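Local coordinates for protein magnesium transporter MgtE (PDB 2OUX) that probably carries magnesium ions across the cell membrane, its cytosolic N and CBS domains, the part described here, binding magnesium ions in a homodimer, at residues N100-D103 with L104-L108; V178-Q181 with E182-V186; V223-T226 with I227-Y230; V237-Y240 with D241-L245; I247-V250 with D251-I254. One frame throughout, in Å; residues are numbered along the deposited sequence.

Interaction 1: N100-D103 with L104-L108; sequences NAVD and LLNML. With MG (magnesium ion), chain D.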
loop_
_atom_site.group_PDB
_atom_site.type_symbol
_atom_site.label_atom_id
_atom_site.label_comp_id
_atom_site.label_asym_id
_atom_site.label_seq_id
_atom_site.Cartn_x
_atom_site.Cartn_y
_atom_site.Cartn_z
ATOM N N ASN A 100 -7.594 13.010 -9.028
ATOM C CA ASN A 100 -8.545 13.726 -8.194
ATOM C C ASN A 100 -9.025 15.006 -8.859
ATOM O O ASN A 100 -10.179 15.392 -8.699
ATOM C CB ASN A 100 -7.926 14.059 -6.838
ATOM C CG ASN A 100 -7.547 12.817 -6.052
ATOM O OD1 ASN A 100 -8.265 11.817 -6.065
ATOM N ND2 ASN A 100 -6.424 12.884 -5.344
ATOM N N ALA A 101 -8.143 15.666 -9.599
ATOM C CA ALA A 101 -8.527 16.894 -10.281
ATOM C C ALA A 101 -9.592 16.581 -11.339
ATOM O O ALA A 101 -10.651 17.213 -11.368
ATOM C CB ALA A 101 -7.312 17.544 -10.922
ATOM N N VAL A 102 -9.301 15.606 -12.198
ATOM C CA VAL A 102 -10.234 15.206 -13.243
ATOM C C VAL A 102 -11.605 14.884 -12.645
ATOM O O VAL A 102 -12.632 15.292 -13.187
ATOM C CB VAL A 102 -9.705 13.976 -14.029
ATOM C CG1 VAL A 102 -10.835 13.306 -14.796
ATOM C CG2 VAL A 102 -8.626 14.413 -14.995
ATOM N N ASP A 103 -11.628 14.170 -11.524
ATOM C CA ASP A 103 -12.896 13.830 -10.896
ATOM C C ASP A 103 -13.657 15.070 -10.447
ATOM O O ASP A 103 -14.863 15.188 -10.685
ATOM C CB ASP A 103 -12.686 12.897 -9.693
ATOM C CG ASP A 103 -12.259 11.508 -10.107
ATOM O OD1 ASP A 103 -12.093 11.312 -11.320
ATOM O OD2 ASP A 103 -12.079 10.628 -9.229
ATOM N N LEU A 104 -12.961 15.988 -9.786
ATOM C CA LEU A 104 -13.588 17.210 -9.306
ATOM C C LEU A 104 -14.239 17.900 -10.504
ATOM O O LEU A 104 -15.436 18.186 -10.498
ATOM C CB LEU A 104 -12.536 18.129 -8.680
ATOM C CG LEU A 104 -12.972 19.264 -7.744
ATOM C CD1 LEU A 104 -14.179 19.978 -8.314
ATOM C CD2 LEU A 104 -13.302 18.700 -6.374
ATOM N N LEU A 105 -13.446 18.154 -11.536
ATOM C CA LEU A 105 -13.945 18.814 -12.733
ATOM C C LEU A 105 -15.186 18.154 -13.327
ATOM O O LEU A 105 -16.153 18.840 -13.664
ATOM C CB LEU A 105 -12.836 18.893 -13.772
ATOM C CG LEU A 105 -11.695 19.782 -13.273
ATOM C CD1 LEU A 105 -10.579 19.822 -14.294
ATOM C CD2 LEU A 105 -12.228 21.190 -13.014
ATOM N N ASN A 106 -15.176 16.832 -13.444
ATOM C CA ASN A 106 -16.329 16.131 -13.996
ATOM C C ASN A 106 -17.563 16.235 -13.109
ATOM O O ASN A 106 -18.649 15.813 -13.499
ATOM C CB ASN A 106 -15.995 14.661 -14.250
ATOM C CG ASN A 106 -14.950 14.493 -15.321
ATOM O OD1 ASN A 106 -14.990 15.168 -16.338
ATOM N ND2 ASN A 106 -14.008 13.590 -15.101
HETATM N N MSE A 107 -17.398 16.807 -11.920
HETATM C CA MSE A 107 -18.514 16.970 -10.997
HETATM C C MSE A 107 -19.123 18.360 -11.105
HETATM O O MSE A 107 -20.330 18.530 -10.960
HETATM C CB MSE A 107 -18.060 16.720 -9.559
HETATM C CG MSE A 107 -17.881 15.252 -9.233
HETATM SE SE MSE A 107 -19.547 14.252 -9.333
HETATM C CE MSE A 107 -19.571 13.838 -11.230
ATOM N N LEU A 108 -18.284 19.352 -11.359
ATOM C CA LEU A 108 -18.757 20.721 -11.491
ATOM C C LEU A 108 -19.625 20.814 -12.736
ATOM O O LEU A 108 -19.570 19.942 -13.604
ATOM C CB LEU A 108 -17.574 21.675 -11.628
ATOM C CG LEU A 108 -16.504 21.615 -10.537
ATOM C CD1 LEU A 108 -15.373 22.563 -10.894
ATOM C CD2 LEU A 108 -17.114 21.972 -9.187
HETATM MG MG MG D . -11.221 9.514 -12.334
HETATM O O HOH W 1 -10.592 8.649 -10.348
HETATM O O HOH W 2 -12.386 9.793 -14.411
HETATM O O HOH W 3 -13.081 8.515 -12.078
HETATM O O HOH W 4 -9.500 10.662 -12.683
#

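Interaction 2: V178-Q181 with E182-V186; sequences VVDQ and ENHLV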
loop_
_atom_site.group_PDB
_atom_site.type_symbol
_atom_site.label_atom_id
_atom_site.label_comp_id
_atom_site.label_asym_id
_atom_site.label_seq_id
_atom_site.Cartn_x
_atom_site.Cartn_y
_atom_site.Cartn_z
ATOM N N VAL A 178 10.798 1.209 -14.514
ATOM C CA VAL A 178 11.928 1.403 -15.406
ATOM C C VAL A 178 11.428 1.469 -16.836
ATOM O O VAL A 178 10.710 0.586 -17.278
ATOM C CB VAL A 178 12.946 0.245 -15.277
ATOM C CG1 VAL A 178 14.174 0.523 -16.145
ATOM C CG2 VAL A 178 13.361 0.074 -13.813
ATOM N N VAL A 179 11.792 2.528 -17.549
ATOM C CA VAL A 179 11.380 2.684 -18.942
ATOM C C VAL A 179 12.602 2.925 -19.813
ATOM O O VAL A 179 13.685 3.189 -19.305
ATOM C CB VAL A 179 10.437 3.899 -19.152
ATOM C CG1 VAL A 179 9.115 3.689 -18.429
ATOM C CG2 VAL A 179 11.120 5.168 -18.675
ATOM N N ASP A 180 12.421 2.818 -21.125
ATOM C CA ASP A 180 13.506 3.090 -22.060
ATOM C C ASP A 180 13.293 4.526 -22.535
ATOM O O ASP A 180 12.453 5.234 -21.980
ATOM C CB ASP A 180 13.485 2.106 -23.237
ATOM C CG ASP A 180 12.191 2.140 -24.017
ATOM O OD1 ASP A 180 11.389 3.070 -23.808
ATOM O OD2 ASP A 180 11.985 1.233 -24.855
ATOM N N GLN A 181 14.034 4.960 -23.554
ATOM C CA GLN A 181 13.904 6.330 -24.052
ATOM C C GLN A 181 12.509 6.677 -24.545
ATOM O O GLN A 181 12.017 7.784 -24.320
ATOM C CB GLN A 181 14.890 6.602 -25.191
ATOM C CG GLN A 181 16.353 6.627 -24.798
ATOM C CD GLN A 181 16.977 5.252 -24.826
ATOM O OE1 GLN A 181 16.656 4.428 -25.690
ATOM N NE2 GLN A 181 17.887 4.999 -23.898
ATOM N N GLU A 182 11.875 5.733 -25.229
ATOM C CA GLU A 182 10.540 5.951 -25.766
ATOM C C GLU A 182 9.449 5.806 -24.716
ATOM O O GLU A 182 8.263 5.761 -25.035
ATOM C CB GLU A 182 10.297 4.991 -26.927
ATOM C CG GLU A 182 11.057 5.384 -28.189
ATOM C CD GLU A 182 11.030 4.306 -29.252
ATOM O OE1 GLU A 182 11.812 3.338 -29.135
ATOM O OE2 GLU A 182 10.219 4.420 -30.198
ATOM N N ASN A 183 9.860 5.750 -23.457
ATOM C CA ASN A 183 8.926 5.616 -22.352
ATOM C C ASN A 183 8.176 4.288 -22.370
ATOM O O ASN A 183 7.011 4.207 -21.973
ATOM C CB ASN A 183 7.932 6.773 -22.352
ATOM C CG ASN A 183 7.141 6.844 -21.072
ATOM O OD1 ASN A 183 7.708 6.761 -19.981
ATOM N ND2 ASN A 183 5.828 7.002 -21.189
ATOM N N HIS A 184 8.850 3.254 -22.856
ATOM C CA HIS A 184 8.295 1.908 -22.888
ATOM C C HIS A 184 8.554 1.322 -21.501
ATOM O O HIS A 184 9.666 1.450 -20.974
ATOM C CB HIS A 184 9.026 1.059 -23.929
ATOM C CG HIS A 184 8.571 1.289 -25.334
ATOM N ND1 HIS A 184 9.399 1.111 -26.422
ATOM C CD2 HIS A 184 7.360 1.633 -25.837
ATOM C CE1 HIS A 184 8.720 1.336 -27.532
ATOM N NE2 HIS A 184 7.478 1.654 -27.205
ATOM N N LEU A 185 7.535 0.702 -20.905
ATOM C CA LEU A 185 7.678 0.089 -19.585
ATOM C C LEU A 185 8.444 -1.212 -19.760
ATOM O O LEU A 185 7.937 -2.159 -20.361
ATOM C CB LEU A 185 6.302 -0.197 -18.979
ATOM C CG LEU A 185 6.270 -0.913 -17.620
ATOM C CD1 LEU A 185 7.042 -0.110 -16.563
ATOM C CD2 LEU A 185 4.818 -1.117 -17.209
ATOM N N VAL A 186 9.663 -1.263 -19.236
ATOM C CA VAL A 186 10.486 -2.462 -19.384
ATOM C C VAL A 186 10.887 -3.159 -18.086
ATOM O O VAL A 186 11.558 -4.187 -18.116
ATOM C CB VAL A 186 11.770 -2.134 -20.176
ATOM C CG1 VAL A 186 11.396 -1.598 -21.560
ATOM C CG2 VAL A 186 12.615 -1.109 -19.404
#

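Interaction 3: V223-T226 with I227-Y230; sequences VAQT and IRDY. With MG (magnesium ion), chain C.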
loop_
_atom_site.group_PDB
_atom_site.type_symbol
_atom_site.label_atom_id
_atom_site.label_comp_id
_atom_site.label_asym_id
_atom_site.label_seq_id
_atom_site.Cartn_x
_atom_site.Cartn_y
_atom_site.Cartn_z
ATOM N N VAL A 223 -8.911 -4.474 -12.956
ATOM C CA VAL A 223 -7.776 -3.822 -12.333
ATOM C C VAL A 223 -7.784 -4.164 -10.855
ATOM O O VAL A 223 -6.766 -4.558 -10.296
ATOM C CB VAL A 223 -7.853 -2.304 -12.524
ATOM C CG1 VAL A 223 -6.783 -1.599 -11.690
ATOM C CG2 VAL A 223 -7.665 -1.985 -13.997
ATOM N N ALA A 224 -8.945 -4.029 -10.230
ATOM C CA ALA A 224 -9.096 -4.335 -8.817
ATOM C C ALA A 224 -8.689 -5.781 -8.541
ATOM O O ALA A 224 -8.062 -6.069 -7.519
ATOM C CB ALA A 224 -10.536 -4.115 -8.402
ATOM N N GLN A 225 -9.040 -6.688 -9.452
ATOM C CA GLN A 225 -8.717 -8.100 -9.265
ATOM C C GLN A 225 -7.205 -8.321 -9.270
ATOM O O GLN A 225 -6.685 -9.142 -8.512
ATOM C CB GLN A 225 -9.376 -8.958 -10.358
ATOM C CG GLN A 225 -9.253 -10.466 -10.124
ATOM C CD GLN A 225 -9.842 -10.890 -8.790
ATOM O OE1 GLN A 225 -10.911 -10.423 -8.402
ATOM N NE2 GLN A 225 -9.155 -11.783 -8.092
ATOM N N THR A 226 -6.506 -7.585 -10.129
ATOM C CA THR A 226 -5.059 -7.690 -10.216
ATOM C C THR A 226 -4.445 -7.231 -8.895
ATOM O O THR A 226 -3.513 -7.846 -8.377
ATOM C CB THR A 226 -4.507 -6.820 -11.385
ATOM O OG1 THR A 226 -4.917 -7.386 -12.636
ATOM C CG2 THR A 226 -2.973 -6.750 -11.353
ATOM N N ILE A 227 -4.986 -6.153 -8.341
ATOM C CA ILE A 227 -4.474 -5.606 -7.093
ATOM C C ILE A 227 -4.738 -6.580 -5.961
ATOM O O ILE A 227 -3.939 -6.727 -5.035
ATOM C CB ILE A 227 -5.139 -4.240 -6.761
ATOM C CG1 ILE A 227 -4.626 -3.155 -7.711
ATOM C CG2 ILE A 227 -4.785 -3.836 -5.340
ATOM C CD1 ILE A 227 -4.463 -3.619 -9.146
ATOM N N ARG A 228 -5.884 -7.240 -6.052
ATOM C CA ARG A 228 -6.326 -8.208 -5.061
ATOM C C ARG A 228 -5.432 -9.440 -5.118
ATOM O O ARG A 228 -4.946 -9.909 -4.106
ATOM C CB ARG A 228 -7.785 -8.577 -5.357
ATOM C CG ARG A 228 -8.549 -9.249 -4.229
ATOM C CD ARG A 228 -9.969 -8.675 -4.138
ATOM N NE ARG A 228 -10.546 -8.448 -5.460
ATOM C CZ ARG A 228 -11.712 -7.852 -5.686
ATOM N NH1 ARG A 228 -12.443 -7.412 -4.669
ATOM N NH2 ARG A 228 -12.150 -7.698 -6.933
ATOM N N ASP A 229 -5.194 -9.955 -6.315
ATOM C CA ASP A 229 -4.351 -11.142 -6.466
ATOM C C ASP A 229 -2.874 -10.940 -6.141
ATOM O O ASP A 229 -2.280 -11.739 -5.433
ATOM C CB ASP A 229 -4.454 -11.681 -7.890
ATOM C CG ASP A 229 -5.820 -12.251 -8.198
ATOM O OD1 ASP A 229 -6.459 -12.789 -7.266
ATOM O OD2 ASP A 229 -6.240 -12.178 -9.372
ATOM N N TYR A 230 -2.278 -9.878 -6.673
ATOM C CA TYR A 230 -0.853 -9.622 -6.456
ATOM C C TYR A 230 -0.507 -8.844 -5.192
ATOM O O TYR A 230 0.661 -8.623 -4.904
ATOM C CB TYR A 230 -0.269 -8.903 -7.678
ATOM C CG TYR A 230 -0.237 -9.767 -8.918
ATOM C CD1 TYR A 230 0.906 -10.496 -9.265
ATOM C CD2 TYR A 230 -1.365 -9.895 -9.722
ATOM C CE1 TYR A 230 0.912 -11.329 -10.386
ATOM C CE2 TYR A 230 -1.366 -10.720 -10.835
ATOM C CZ TYR A 230 -0.231 -11.434 -11.162
ATOM O OH TYR A 230 -0.258 -12.246 -12.274
HETATM MG MG MG C . -4.945 -10.003 -2.091
HETATM O O HOH W 5 -3.823 -12.042 -2.472
HETATM O O HOH W 6 -6.906 -11.100 -2.151
HETATM O O HOH W 7 -5.782 -8.265 -1.198
HETATM O O HOH W 8 -4.804 -10.761 -0.137
#

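Interaction 4: V237-Y240 with D241-L245; sequences VTDY and DDHLL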
loop_
_atom_site.group_PDB
_atom_site.type_symbol
_atom_site.label_atom_id
_atom_site.label_comp_id
_atom_site.label_asym_id
_atom_site.label_seq_id
_atom_site.Cartn_x
_atom_site.Cartn_y
_atom_site.Cartn_z
ATOM N N VAL A 237 -0.026 1.458 -15.708
ATOM C CA VAL A 237 -0.983 1.460 -16.805
ATOM C C VAL A 237 -0.284 1.846 -18.105
ATOM O O VAL A 237 0.508 2.785 -18.136
ATOM C CB VAL A 237 -2.121 2.473 -16.529
ATOM C CG1 VAL A 237 -3.176 2.384 -17.620
ATOM C CG2 VAL A 237 -2.737 2.200 -15.173
ATOM N N THR A 238 -0.584 1.128 -19.181
ATOM C CA THR A 238 0.045 1.407 -20.472
ATOM C C THR A 238 -0.963 1.353 -21.611
ATOM O O THR A 238 -2.130 1.014 -21.411
ATOM C CB THR A 238 1.136 0.363 -20.797
ATOM O OG1 THR A 238 0.513 -0.882 -21.148
ATOM C CG2 THR A 238 2.035 0.125 -19.583
ATOM N N ASP A 239 -0.503 1.706 -22.809
ATOM C CA ASP A 239 -1.342 1.620 -23.996
ATOM C C ASP A 239 -0.945 0.296 -24.652
ATOM O O ASP A 239 -0.115 -0.436 -24.114
ATOM C CB ASP A 239 -1.073 2.782 -24.955
ATOM C CG ASP A 239 0.394 2.939 -25.290
ATOM O OD1 ASP A 239 1.140 1.938 -25.240
ATOM O OD2 ASP A 239 0.799 4.070 -25.618
ATOM N N TYR A 240 -1.521 -0.021 -25.806
ATOM C CA TYR A 240 -1.176 -1.276 -26.464
ATOM C C TYR A 240 0.304 -1.347 -26.824
ATOM O O TYR A 240 0.847 -2.430 -27.009
ATOM C CB TYR A 240 -2.025 -1.468 -27.717
ATOM C CG TYR A 240 -3.489 -1.697 -27.423
ATOM C CD1 TYR A 240 -3.904 -2.785 -26.657
ATOM C CD2 TYR A 240 -4.460 -0.820 -27.908
ATOM C CE1 TYR A 240 -5.256 -2.999 -26.380
ATOM C CE2 TYR A 240 -5.814 -1.023 -27.640
ATOM C CZ TYR A 240 -6.205 -2.112 -26.873
ATOM O OH TYR A 240 -7.544 -2.303 -26.592
ATOM N N ASP A 241 0.957 -0.194 -26.907
ATOM C CA ASP A 241 2.371 -0.144 -27.252
ATOM C C ASP A 241 3.288 -0.243 -26.038
ATOM O O ASP A 241 4.514 -0.165 -26.164
ATOM C CB ASP A 241 2.679 1.140 -28.018
ATOM C CG ASP A 241 2.034 1.165 -29.392
ATOM O OD1 ASP A 241 2.216 0.189 -30.151
ATOM O OD2 ASP A 241 1.356 2.163 -29.716
ATOM N N ASP A 242 2.688 -0.406 -24.864
ATOM C CA ASP A 242 3.444 -0.519 -23.623
ATOM C C ASP A 242 4.104 0.769 -23.147
ATOM O O ASP A 242 5.171 0.736 -22.536
ATOM C CB ASP A 242 4.503 -1.616 -23.746
ATOM C CG ASP A 242 3.890 -2.981 -23.926
ATOM O OD1 ASP A 242 3.010 -3.341 -23.109
ATOM O OD2 ASP A 242 4.286 -3.688 -24.877
ATOM N N HIS A 243 3.475 1.900 -23.438
ATOM C CA HIS A 243 3.985 3.187 -22.986
ATOM C C HIS A 243 3.388 3.392 -21.597
ATOM O O HIS A 243 2.175 3.251 -21.416
ATOM C CB HIS A 243 3.510 4.310 -23.911
ATOM C CG HIS A 243 4.129 4.284 -25.271
ATOM N ND1 HIS A 243 5.457 4.569 -25.494
ATOM C CD2 HIS A 243 3.592 4.027 -26.493
ATOM C CE1 HIS A 243 5.717 4.492 -26.788
ATOM N NE2 HIS A 243 4.598 4.165 -27.413
ATOM N N LEU A 244 4.232 3.712 -20.621
ATOM C CA LEU A 244 3.765 3.921 -19.249
ATOM C C LEU A 244 2.950 5.208 -19.148
ATOM O O LEU A 244 3.493 6.307 -19.272
ATOM C CB LEU A 244 4.965 3.972 -18.294
ATOM C CG LEU A 244 4.693 4.250 -16.813
ATOM C CD1 LEU A 244 3.624 3.313 -16.268
ATOM C CD2 LEU A 244 5.990 4.088 -16.048
ATOM N N LEU A 245 1.649 5.070 -18.913
ATOM C CA LEU A 245 0.770 6.230 -18.827
ATOM C C LEU A 245 0.468 6.690 -17.414
ATOM O O LEU A 245 0.328 7.886 -17.160
ATOM C CB LEU A 245 -0.547 5.952 -19.561
ATOM C CG LEU A 245 -0.428 5.834 -21.087
ATOM C CD1 LEU A 245 -1.800 5.547 -21.709
ATOM C CD2 LEU A 245 0.160 7.120 -21.650
#

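Interaction 5: I247-V250 with D251-I254; sequences IVTV and DDII. With MG (magnesium ion), chain F.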
loop_
_atom_site.group_PDB
_atom_site.type_symbol
_atom_site.label_atom_id
_atom_site.label_comp_id
_atom_site.label_asym_id
_atom_site.label_seq_id
_atom_site.Cartn_x
_atom_site.Cartn_y
_atom_site.Cartn_z
ATOM N N ILE A 247 -0.515 5.140 -12.997
ATOM C CA ILE A 247 -0.638 4.085 -12.011
ATOM C C ILE A 247 -1.978 4.180 -11.322
ATOM O O ILE A 247 -2.555 5.261 -11.208
ATOM C CB ILE A 247 0.441 4.192 -10.914
ATOM C CG1 ILE A 247 0.441 5.611 -10.333
ATOM C CG2 ILE A 247 1.807 3.797 -11.475
ATOM C CD1 ILE A 247 1.268 5.754 -9.071
ATOM N N VAL A 248 -2.456 3.036 -10.857
ATOM C CA VAL A 248 -3.710 2.951 -10.129
ATOM C C VAL A 248 -3.284 2.458 -8.750
ATOM O O VAL A 248 -2.646 1.416 -8.634
ATOM C CB VAL A 248 -4.666 1.942 -10.795
ATOM C CG1 VAL A 248 -5.820 1.646 -9.896
ATOM C CG2 VAL A 248 -5.169 2.502 -12.105
ATOM N N THR A 249 -3.643 3.211 -7.715
ATOM C CA THR A 249 -3.264 2.888 -6.349
ATOM C C THR A 249 -4.309 2.114 -5.560
ATOM O O THR A 249 -5.500 2.242 -5.808
ATOM C CB THR A 249 -2.897 4.177 -5.599
ATOM O OG1 THR A 249 -3.997 5.096 -5.656
ATOM C CG2 THR A 249 -1.693 4.823 -6.254
ATOM N N VAL A 250 -3.853 1.326 -4.587
ATOM C CA VAL A 250 -4.761 0.510 -3.798
ATOM C C VAL A 250 -5.845 1.286 -3.057
ATOM O O VAL A 250 -6.941 0.772 -2.852
ATOM C CB VAL A 250 -4.001 -0.374 -2.774
ATOM C CG1 VAL A 250 -3.393 0.480 -1.655
ATOM C CG2 VAL A 250 -4.937 -1.407 -2.200
ATOM N N ASP A 251 -5.551 2.512 -2.641
ATOM C CA ASP A 251 -6.557 3.284 -1.916
ATOM C C ASP A 251 -7.761 3.612 -2.795
ATOM O O ASP A 251 -8.895 3.627 -2.312
ATOM C CB ASP A 251 -5.961 4.573 -1.353
ATOM C CG ASP A 251 -5.323 5.426 -2.413
ATOM O OD1 ASP A 251 -5.696 6.618 -2.504
ATOM O OD2 ASP A 251 -4.448 4.910 -3.151
ATOM N N ASP A 252 -7.520 3.875 -4.077
ATOM C CA ASP A 252 -8.618 4.166 -4.991
ATOM C C ASP A 252 -9.346 2.879 -5.384
ATOM O O ASP A 252 -10.559 2.877 -5.589
ATOM C CB ASP A 252 -8.114 4.861 -6.246
ATOM C CG ASP A 252 -7.614 6.259 -5.976
ATOM O OD1 ASP A 252 -8.126 6.949 -5.054
ATOM O OD2 ASP A 252 -6.712 6.667 -6.717
ATOM N N ILE A 253 -8.603 1.781 -5.478
ATOM C CA ILE A 253 -9.211 0.508 -5.826
ATOM C C ILE A 253 -10.198 0.108 -4.750
ATOM O O ILE A 253 -11.224 -0.503 -5.034
ATOM C CB ILE A 253 -8.133 -0.590 -6.004
ATOM C CG1 ILE A 253 -7.587 -0.501 -7.424
ATOM C CG2 ILE A 253 -8.702 -1.988 -5.742
ATOM C CD1 ILE A 253 -6.066 -0.294 -7.454
ATOM N N ILE A 254 -9.896 0.450 -3.506
ATOM C CA ILE A 254 -10.817 0.114 -2.447
ATOM C C ILE A 254 -12.145 0.833 -2.684
ATOM O O ILE A 254 -13.210 0.245 -2.488
ATOM C CB ILE A 254 -10.241 0.470 -1.061
ATOM C CG1 ILE A 254 -9.196 -0.590 -0.663
ATOM C CG2 ILE A 254 -11.371 0.546 -0.034
ATOM C CD1 ILE A 254 -8.372 -0.269 0.556
HETATM MG MG MG F . -5.456 8.422 -6.483
HETATM O O HOH W 9 -5.339 5.646 -8.419
HETATM O O HOH W 10 -4.741 8.005 -4.549
HETATM O O HOH W 11 -3.639 7.555 -7.485
HETATM O O HOH W 12 -7.276 9.464 -5.245
HETATM O O HOH W 13 -4.458 10.490 -6.151
#

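Interaction 1: N100-D103 with L104-L108
Val102 and Asn106 sit one helical turn apart in helix 98-107, their side chains alongside each other and pointing the same way. The backbone bond beneath them, Asn106 N to Val102 O, measures 3.0 Å. One residue back, Leu105 N meets Ala101 O almost straight, with 175° at the hydrogen. Asp103 can be followed outward from this spiral. CB of Asp103 lies 3.1 Å from Leu104 N, the next amide in the chain. CG stands anti to the carbonyl carbon (chi1 -71°), which carries the carboxylate off the helix surface to the ion. At the tip the two oxygens divide the work: OD1 of Asp103 binds the magnesium ion directly at 2.2 Å, whereas OD2 of Asp103 takes a hydrogen bond of 2.7 Å from water 1, itself a ligand of the metal. Direct and water-mediated contacts together should fix the rotation of the carboxylate. Glu72 brings a second negative charge close to OD2, and the positive ion probably offsets their repulsion. Four waters and the carbonyl oxygen of Ala141 complete the six ligands. The arrangement is a hydrated, octahedral-type magnesium site bridging the helical N domain and helix 139-142 at the start of the CBS region.

Interaction 2: V178-Q181 with E182-V186
Asp180 OD1 accepts the backbone N-H of His184 at 2.7 Å, with 160° at the hydrogen, at the bend of the beta hairpin formed by strands 175-179 and 185-190 of the first CBS domain. The amide comes in from above the carboxylate plane. A chi1 of 59° sets CG of Asp180 between its own backbone N and carbonyl carbon, and this folds the carboxylate back over the turn. Residues Asp180 to Asn183 form a type I beta turn, closed by Asn183 N on Asp180 O at 3.0 Å; that donor stands well above the carbonyl plane. Asp180 therefore serves the turn twice, through its carbonyl and through its side chain.

Beyond the turn, Val179 and Leu185 form an antiparallel non-hydrogen-bonded pair. The bonds flanking this pair run from Asp180 N to His184 O and from Val186 N to Val178 O, the latter 2.9 Å long and in the carbonyl plane. A CA-H...O contact from Val179 CA to His184 O, 2.9 Å, adds to the seam between the strands. On the other side of the sheet from Val179 and Leu185, Val178 CG1 meets Val186 CG2 with the two side chains roughly perpendicular.

Outside the hairpin, Asn183 ND2 bonds to Leu244 O and the His184 ring stacks on His243, which ties this turn to the matching one of the second CBS domain. At the ring's edge, near its plane, ND1 of His184 gives a weak bond of 3.0 Å to OD2 of Asp180, with carboxylate and imidazole turned 52° apart.

Interaction 3: V223-T226 with I227-Y230
Gln225 reaches both Arg228 and Asp229 along the more open flank of helix 220-230. Its CG is anti to the backbone N (chi1 -172°) and the chain then bends at chi2, laying the amide alongside the helix. OE1 of Gln225 receives a weak bond of 3.3 Å from NH2 of Arg228, and NE2 of Gln225 makes weak bonds to both carboxylate oxygens of Asp229, the shorter 3.0 Å to OD1. The amide plane is turned 31° from the guanidinium and 57° from the carboxylate. Arg228 has a stronger partner elsewhere, a salt bridge to Asp258 of the second subunit.

The buried flank is apolar. Val223 and Ile227 point the same way, side by side, and Ala224 and Ile227 pack on Ile253 of helix 250-262. The backbone between the flanks is regular: Asp229 N meets Gln225 O at 2.8 Å, and Tyr230 N meets Thr226 O at 2.9 Å. Thr226 O also lies at the edge of the Tyr230 ring, 3.3 Å from CD2 of Tyr230, while Tyr230 OH bonds to Glu38 of the second subunit.

Near the helix's C-terminal end, O of Arg228 binds a magnesium ion at 2.0 Å. Four waters and Asp231 complete this site, which sits at the end of the helix of a beta-alpha-beta unit in the second CBS domain, close to the dimer interface.

Interaction 4: V237-Y240 with D241-L245
Asp239 and His243 meet across a beta hairpin whose contacts are backbone bonds, side-chain bonds and close approaches without a bond. Among the backbone bonds, Leu245 N to Val237 O is 2.7 Å, while Asp239 N to His243 O is weak. Asp242 N on Asp239 O, 2.9 Å, closes a type I turn from Asp239 to Asp242. Asp239 O also accepts OG1 of Thr238, the two donors arriving from opposite faces of its plane.

The side-chain bonds centre on OD1 of Asp239. It takes N of His243 at 2.9 Å and nearly straight (172°), besides a weak, bent bond from N of Asp241. With chi1 at 52°, the carboxylate curls back over these amides.

Of the approaches without a bond, OD2 of Asp239 lies near the His243 ring plane, 2.9 Å from CD2 of His243, with carboxylate and ring almost perpendicular at 87°. Asp241 OD2 is 4.5 Å from Asp239 OD1, a like-charge approach that probably raises the local negative potential.

The hairpin links strands 234-238 and 244-249 of the second CBS domain; Leu244 rests on Tyr177 and Val179 of strand 175-179, and Tyr240 stacks on His215 of strand 214-215.

Interaction 5: I247-V250 with D251-I254
A magnesium site lies where strand 244-249 passes into helix 250-262, and Thr249, Asp251 and Asp252 gather round it. Thr249 holds the N-cap position, yet its hydroxyl is not spent on capping a helix amide: OG1 of Thr249 donates to OD2 of Asp251 at 2.6 Å. It arrives on the syn side, 30° out of the carboxylate plane. Asp251 can accept because chi1 of 56° swings its carboxylate back toward the residue before the helix. The carbonyl of Thr249 instead begins the helical bonding, taking N of Ile253 at 3.2 Å in the carbonyl plane and N of Asp252 more weakly. Ile254 N follows on Val250 O at 3.0 Å.

This strand-to-helix junction is part of the second CBS domain, where Val248 packs on Val223 and Val250 on Ile227 of helix 220-230, and Val250 and Ile254 meet Ile254 and Val250 of the second subunit.

The polar side carries the metal. OD2 of Asp252 is bound directly to the magnesium ion at 2.2 Å, and Asp99 of the N domain supplies the other protein ligand, so the ion joins the two domains. Waters 10 to 13 fill the remaining places. Water 10 donates to OD1 of Asp251 at 2.6 Å and also to OG1 of Thr249, which makes both residues second-shell supports of the ion. Water 11 likewise donates to Thr249 OG1. Water 9, outside the metal's ligands, accepts from N of Thr249 at 3.0 Å and donates to OD2 of Asp252.

Overall arrangement
Interactions 1 and 5 are the buried contacts, and in each an aspartate binds magnesium between the N domain and the CBS region; their nearest atoms are about 5 Å apart. Interaction 3 is partly buried and binds its ion through a backbone carbonyl, near the second subunit. It packs against interaction 5 through apolar side chains. Interactions 2 and 4, partly buried with exposed residues at their turns, are the metal-free hairpins of the two CBS domains, each built on an aspartate whose OD1 accepts the amide of the histidine four residues on; they touch directly, their centres about 10 Å apart. Interactions 4 and 5 share strand 244-249, one at its turn, the other where it enters a helix.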